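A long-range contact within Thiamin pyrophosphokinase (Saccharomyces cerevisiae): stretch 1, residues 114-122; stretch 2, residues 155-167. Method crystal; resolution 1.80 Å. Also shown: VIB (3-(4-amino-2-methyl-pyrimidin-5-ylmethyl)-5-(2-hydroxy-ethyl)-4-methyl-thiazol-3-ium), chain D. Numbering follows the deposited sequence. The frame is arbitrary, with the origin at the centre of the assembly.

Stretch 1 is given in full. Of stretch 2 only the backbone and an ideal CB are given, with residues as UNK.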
# COMPACT_ATOMS: atom_id res chain seq x y z
N VAL B 114 11.11 28.68 11.48
CA VAL B 114 10.77 27.79 10.37
C VAL B 114 9.69 28.50 9.57
O VAL B 114 8.78 29.10 10.14
CB VAL B 114 10.20 26.44 10.87
CG1 VAL B 114 9.63 25.65 9.70
CG2 VAL B 114 11.29 25.64 11.56
N THR B 115 9.80 28.47 8.25
CA THR B 115 8.80 29.12 7.41
C THR B 115 7.55 28.25 7.38
O THR B 115 7.51 27.21 6.73
CB THR B 115 9.31 29.32 5.97
OG1 THR B 115 10.49 30.14 5.99
CG2 THR B 115 8.24 30.00 5.12
N ILE B 116 6.52 28.69 8.10
CA ILE B 116 5.27 27.96 8.18
C ILE B 116 4.23 28.60 7.26
O ILE B 116 3.94 29.79 7.37
CB ILE B 116 4.74 27.94 9.62
CG1 ILE B 116 5.80 27.34 10.55
CG2 ILE B 116 3.46 27.11 9.70
CD1 ILE B 116 5.44 27.35 12.02
N ILE B 117 3.69 27.79 6.35
CA ILE B 117 2.70 28.27 5.39
C ILE B 117 1.37 27.55 5.54
O ILE B 117 1.30 26.32 5.49
CB ILE B 117 3.21 28.07 3.94
CG1 ILE B 117 4.54 28.79 3.75
CG2 ILE B 117 2.17 28.58 2.95
CD1 ILE B 117 5.21 28.50 2.43
N LYS B 118 0.30 28.32 5.71
CA LYS B 118 -1.03 27.77 5.86
C LYS B 118 -1.78 27.77 4.53
O LYS B 118 -1.78 28.76 3.80
CB LYS B 118 -1.81 28.57 6.91
CG LYS B 118 -3.23 28.07 7.20
CD LYS B 118 -3.78 28.74 8.45
CE LYS B 118 -5.21 28.31 8.75
NZ LYS B 118 -6.18 28.87 7.77
N GLN B 119 -2.41 26.64 4.22
CA GLN B 119 -3.20 26.46 3.00
C GLN B 119 -4.44 25.68 3.42
O GLN B 119 -4.34 24.52 3.85
CB GLN B 119 -2.40 25.68 1.95
CG GLN B 119 -1.23 26.47 1.37
CD GLN B 119 -1.68 27.58 0.43
OE1 GLN B 119 -1.93 27.34 -0.75
NE2 GLN B 119 -1.79 28.79 0.96
N THR B 120 -5.60 26.30 3.30
CA THR B 120 -6.86 25.68 3.73
C THR B 120 -7.63 24.83 2.73
O THR B 120 -8.53 24.09 3.13
CB THR B 120 -7.83 26.75 4.26
OG1 THR B 120 -8.24 27.60 3.18
CG2 THR B 120 -7.16 27.61 5.32
N THR B 121 -7.30 24.92 1.45
CA THR B 121 -8.03 24.16 0.44
C THR B 121 -8.10 22.67 0.75
O THR B 121 -7.10 22.03 1.06
CB THR B 121 -7.43 24.34 -0.97
OG1 THR B 121 -8.26 23.66 -1.92
CG2 THR B 121 -6.02 23.77 -1.03
N GLN B 122 -9.31 22.12 0.65
CA GLN B 122 -9.53 20.70 0.90
C GLN B 122 -9.66 19.97 -0.44
O GLN B 122 -10.21 18.87 -0.50
CB GLN B 122 -10.79 20.49 1.73
CG GLN B 122 -10.70 21.01 3.15
CD GLN B 122 -9.48 20.49 3.88
OE1 GLN B 122 -8.44 21.16 3.92
NE2 GLN B 122 -9.58 19.30 4.45
N UNK B 155 0.44 38.67 6.36
CA UNK B 155 0.30 37.39 7.05
C UNK B 155 0.49 36.23 6.08
O UNK B 155 0.27 36.35 4.88
CB UNK B 155 -1.07 37.29 7.73
N UNK B 156 0.91 35.09 6.63
CA UNK B 156 1.13 33.88 5.86
C UNK B 156 2.18 34.10 4.76
O UNK B 156 2.12 33.50 3.69
CB UNK B 156 -0.19 33.40 5.25
N UNK B 157 3.14 34.97 5.05
CA UNK B 157 4.22 35.28 4.12
C UNK B 157 3.73 35.79 2.77
O UNK B 157 4.41 35.62 1.75
CB UNK B 157 5.09 34.04 3.91
N UNK B 158 2.56 36.43 2.76
CA UNK B 158 2.02 36.97 1.52
C UNK B 158 1.43 35.94 0.58
O UNK B 158 1.16 36.24 -0.58
CB UNK B 158 3.12 37.74 0.78
N UNK B 159 1.22 34.73 1.08
CA UNK B 159 0.65 33.66 0.26
C UNK B 159 -0.85 33.55 0.53
O UNK B 159 -1.27 33.42 1.68
CB UNK B 159 1.35 32.33 0.54
N UNK B 160 -1.65 33.61 -0.53
CA UNK B 160 -3.10 33.52 -0.41
C UNK B 160 -3.46 32.25 0.38
O UNK B 160 -3.07 31.15 0.01
CB UNK B 160 -3.76 33.51 -1.79
N UNK B 161 -4.21 32.44 1.46
CA UNK B 161 -4.60 31.35 2.36
C UNK B 161 -5.28 30.09 1.82
O UNK B 161 -4.96 28.99 2.27
CB UNK B 161 -5.54 31.95 3.41
N UNK B 162 -6.21 30.23 0.88
CA UNK B 162 -6.89 29.05 0.37
C UNK B 162 -6.05 28.13 -0.51
O UNK B 162 -5.88 26.95 -0.21
CB UNK B 162 -8.12 29.50 -0.42
N UNK B 163 -5.53 28.68 -1.61
CA UNK B 163 -4.74 27.89 -2.55
C UNK B 163 -3.60 28.67 -3.18
O UNK B 163 -3.19 28.38 -4.31
CB UNK B 163 -5.65 27.34 -3.65
N UNK B 164 -3.08 29.66 -2.46
CA UNK B 164 -2.00 30.48 -2.98
C UNK B 164 -0.82 29.72 -3.57
O UNK B 164 -0.34 30.06 -4.66
CB UNK B 164 -1.49 31.39 -1.86
N UNK B 165 -0.33 28.72 -2.85
CA UNK B 165 0.81 27.95 -3.34
C UNK B 165 0.54 27.30 -4.69
O UNK B 165 1.43 27.23 -5.54
CB UNK B 165 1.19 26.87 -2.32
N UNK B 166 -0.69 26.83 -4.90
CA UNK B 166 -1.03 26.21 -6.18
C UNK B 166 -1.15 27.27 -7.26
O UNK B 166 -0.71 27.07 -8.39
CB UNK B 166 -2.33 25.41 -6.07
N UNK B 167 -1.75 28.41 -6.92
CA UNK B 167 -1.91 29.49 -7.89
C UNK B 167 -0.54 29.98 -8.34
O UNK B 167 -0.29 30.16 -9.54
CB UNK B 167 -2.73 30.64 -7.30
CM2 VIB D . -13.73 13.78 -5.16
N4A VIB D . -12.16 17.45 -2.22
CM4 VIB D . -10.20 16.41 2.46
O1 VIB D . -5.53 15.31 1.63
C7 VIB D . -6.37 15.77 2.68
C6 VIB D . -7.19 16.99 2.20
C2 VIB D . -9.19 15.89 -0.96
S1 VIB D . -7.49 16.33 -0.63
C5 VIB D . -8.10 16.56 1.05
C4 VIB D . -9.43 16.29 1.15
N3 VIB D . -9.96 15.94 0.04
C7A VIB D . -11.41 15.60 -0.11
C4A VIB D . -12.37 16.07 -2.42
N3A VIB D . -12.93 15.63 -3.64
C2A VIB D . -13.14 14.26 -3.86
N1A VIB D . -12.79 13.33 -2.86
C6A VIB D . -12.23 13.77 -1.65
C5A VIB D . -12.02 15.14 -1.42

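Position 155 lies beyond the reach of stretch 1, with none of its atoms within 5.5 Å of the ideal CB, so the contact sets no preference; it is Ser 155, which takes no part.

At position 156 CA-to-CB runs sideways, and the ideal CB is 5.1 Å from Lys 118 O. The strand offers both the N and the O of Lys 118 here, and the positive phi (59°) is tolerated best by glycine, asparagine and aspartate. A short side chain with both a donor and an acceptor fits best, though aspartate could still accept from the amide. The residue is Asn 156, which grips the strand like a backbone segment: Lys 118 N donates to Asn 156 OD1 (2.8 Å, nearly linear), and Asn 156 ND2 donates to Lys 118 O (3.0 Å). Asn 156 ND2 also binds the O of position 159 at 2.8 Å, bracing its own turn.

Position 157, again with positive phi, points toward the strand, its ideal CB 5.3 Å from both Thr 115 CG2 and Ile 117 CG1. That leaves room for a medium or large side chain, aromatic, amide or aliphatic. His 157 fills it. Thr 115 CG2 sits over one ring face, 4.0 Å from the centroid of His 157 in a CH-pi contact, while Ile 116 O approaches the ring edge, 3.4 Å from His 157 CD2. A water links His 157 NE2 to Ile 116 N, at 2.9 Å from each.

Position 158 is out of reach, and its phi of 76° favours glycine; it is Gly 158.

Position 159 points toward Ile 117, with its ideal CB 4.5 Å from Ile 117 CG2, and an aliphatic residue such as valine, leucine or isoleucine would suit. Ile 159 packs its CD1 3.5 Å from Ile 117 CD1.

At 160 CA-to-CB points away, so the side chain is little constrained by stretch 1, while its carbonyl O accepts from Gln 119 NE2 (2.8 Å). The residue is Glu 160, which folds back on its own loop: Glu 160 OE1 accepts from the backbone N of position 162 at 3.0 Å. Glu 160 OE2 accepts from the backbone N of position 163 at 2.7 Å.

Position 161 runs sideways near Lys 118 and Thr 120 CG2, where aliphatic or long, flexible chains would fit. Leu 161 brings CD2 to 4.0 Å from Lys 118 CB, and its O accepts from Thr 120 N (3.0 Å).

Position 162 points away overall, suiting many polar residues. Glu 162 O accepts from Thr 121 N (3.0 Å), and a water bridges Glu 162 OE2 (3.1 Å) and Thr 121 OG1 (3.0 Å).

Position 163, the N-cap, would suit serine, threonine, asparagine or aspartate; Lys 163 instead leads its chain away.

At 164 an ideal CB would lie 2.5 Å from the O of Glu 160, demanding glycine: Gly 164.

Position 165 points toward Gln 119, whose OE1 accepts from its N (3.0 Å). Aliphatic chains suit the neighbouring Ile 117; Ile 165 CG1 lies 4.2 Å from Ile 117 CG2.

Positions 166 and 167 are essentially unconstrained by stretch 1: His 166 and Thr 167.

Stretch 2 (155-167) SNHGIELEKGIHT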
# COMPACT_ATOMS: atom_id res chain seq x y z
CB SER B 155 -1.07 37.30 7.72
OG SER B 155 -2.11 37.41 6.77
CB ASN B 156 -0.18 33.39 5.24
CG ASN B 156 -0.15 31.91 4.91
OD1 ASN B 156 0.30 31.09 5.71
ND2 ASN B 156 -0.65 31.55 3.73
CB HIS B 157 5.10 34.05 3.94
CG HIS B 157 5.74 33.58 5.21
ND1 HIS B 157 6.79 34.26 5.80
CD2 HIS B 157 5.47 32.53 6.02
CE1 HIS B 157 7.14 33.64 6.92
NE2 HIS B 157 6.35 32.59 7.07
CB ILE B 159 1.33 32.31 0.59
CG1 ILE B 159 2.84 32.43 0.36
CG2 ILE B 159 0.75 31.21 -0.29
CD1 ILE B 159 3.63 31.24 0.84
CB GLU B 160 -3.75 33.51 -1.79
CG GLU B 160 -5.25 33.71 -1.78
CD GLU B 160 -6.00 32.41 -1.58
OE1 GLU B 160 -7.06 32.43 -0.91
OE2 GLU B 160 -5.55 31.38 -2.10
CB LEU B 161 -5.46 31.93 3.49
CG LEU B 161 -4.68 32.66 4.59
CD1 LEU B 161 -5.65 33.32 5.56
CD2 LEU B 161 -3.78 31.66 5.32
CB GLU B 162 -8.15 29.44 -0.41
CG GLU B 162 -9.01 28.25 -0.80
CD GLU B 162 -10.17 28.62 -1.70
OE1 GLU B 162 -10.84 29.63 -1.43
OE2 GLU B 162 -10.43 27.88 -2.68
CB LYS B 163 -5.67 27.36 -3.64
CG LYS B 163 -6.50 28.46 -4.29
CD LYS B 163 -7.56 27.90 -5.22
CE LYS B 163 -8.43 29.02 -5.77
NZ LYS B 163 -9.53 28.49 -6.63
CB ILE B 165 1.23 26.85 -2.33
CG1 ILE B 165 1.75 27.50 -1.04
CG2 ILE B 165 2.32 25.97 -2.92
CD1 ILE B 165 3.01 28.33 -1.22
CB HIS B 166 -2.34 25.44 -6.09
CG HIS B 166 -2.65 24.65 -7.33
ND1 HIS B 166 -1.94 23.51 -7.68
CD2 HIS B 166 -3.55 24.84 -8.32
CE1 HIS B 166 -2.40 23.05 -8.83
NE2 HIS B 166 -3.38 23.84 -9.23
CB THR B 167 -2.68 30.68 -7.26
OG1 THR B 167 -3.94 30.22 -6.76
CG2 THR B 167 -2.92 31.77 -8.31
O HOH W 1 6.43 31.17 9.54
O HOH W 2 -11.00 24.99 -1.77
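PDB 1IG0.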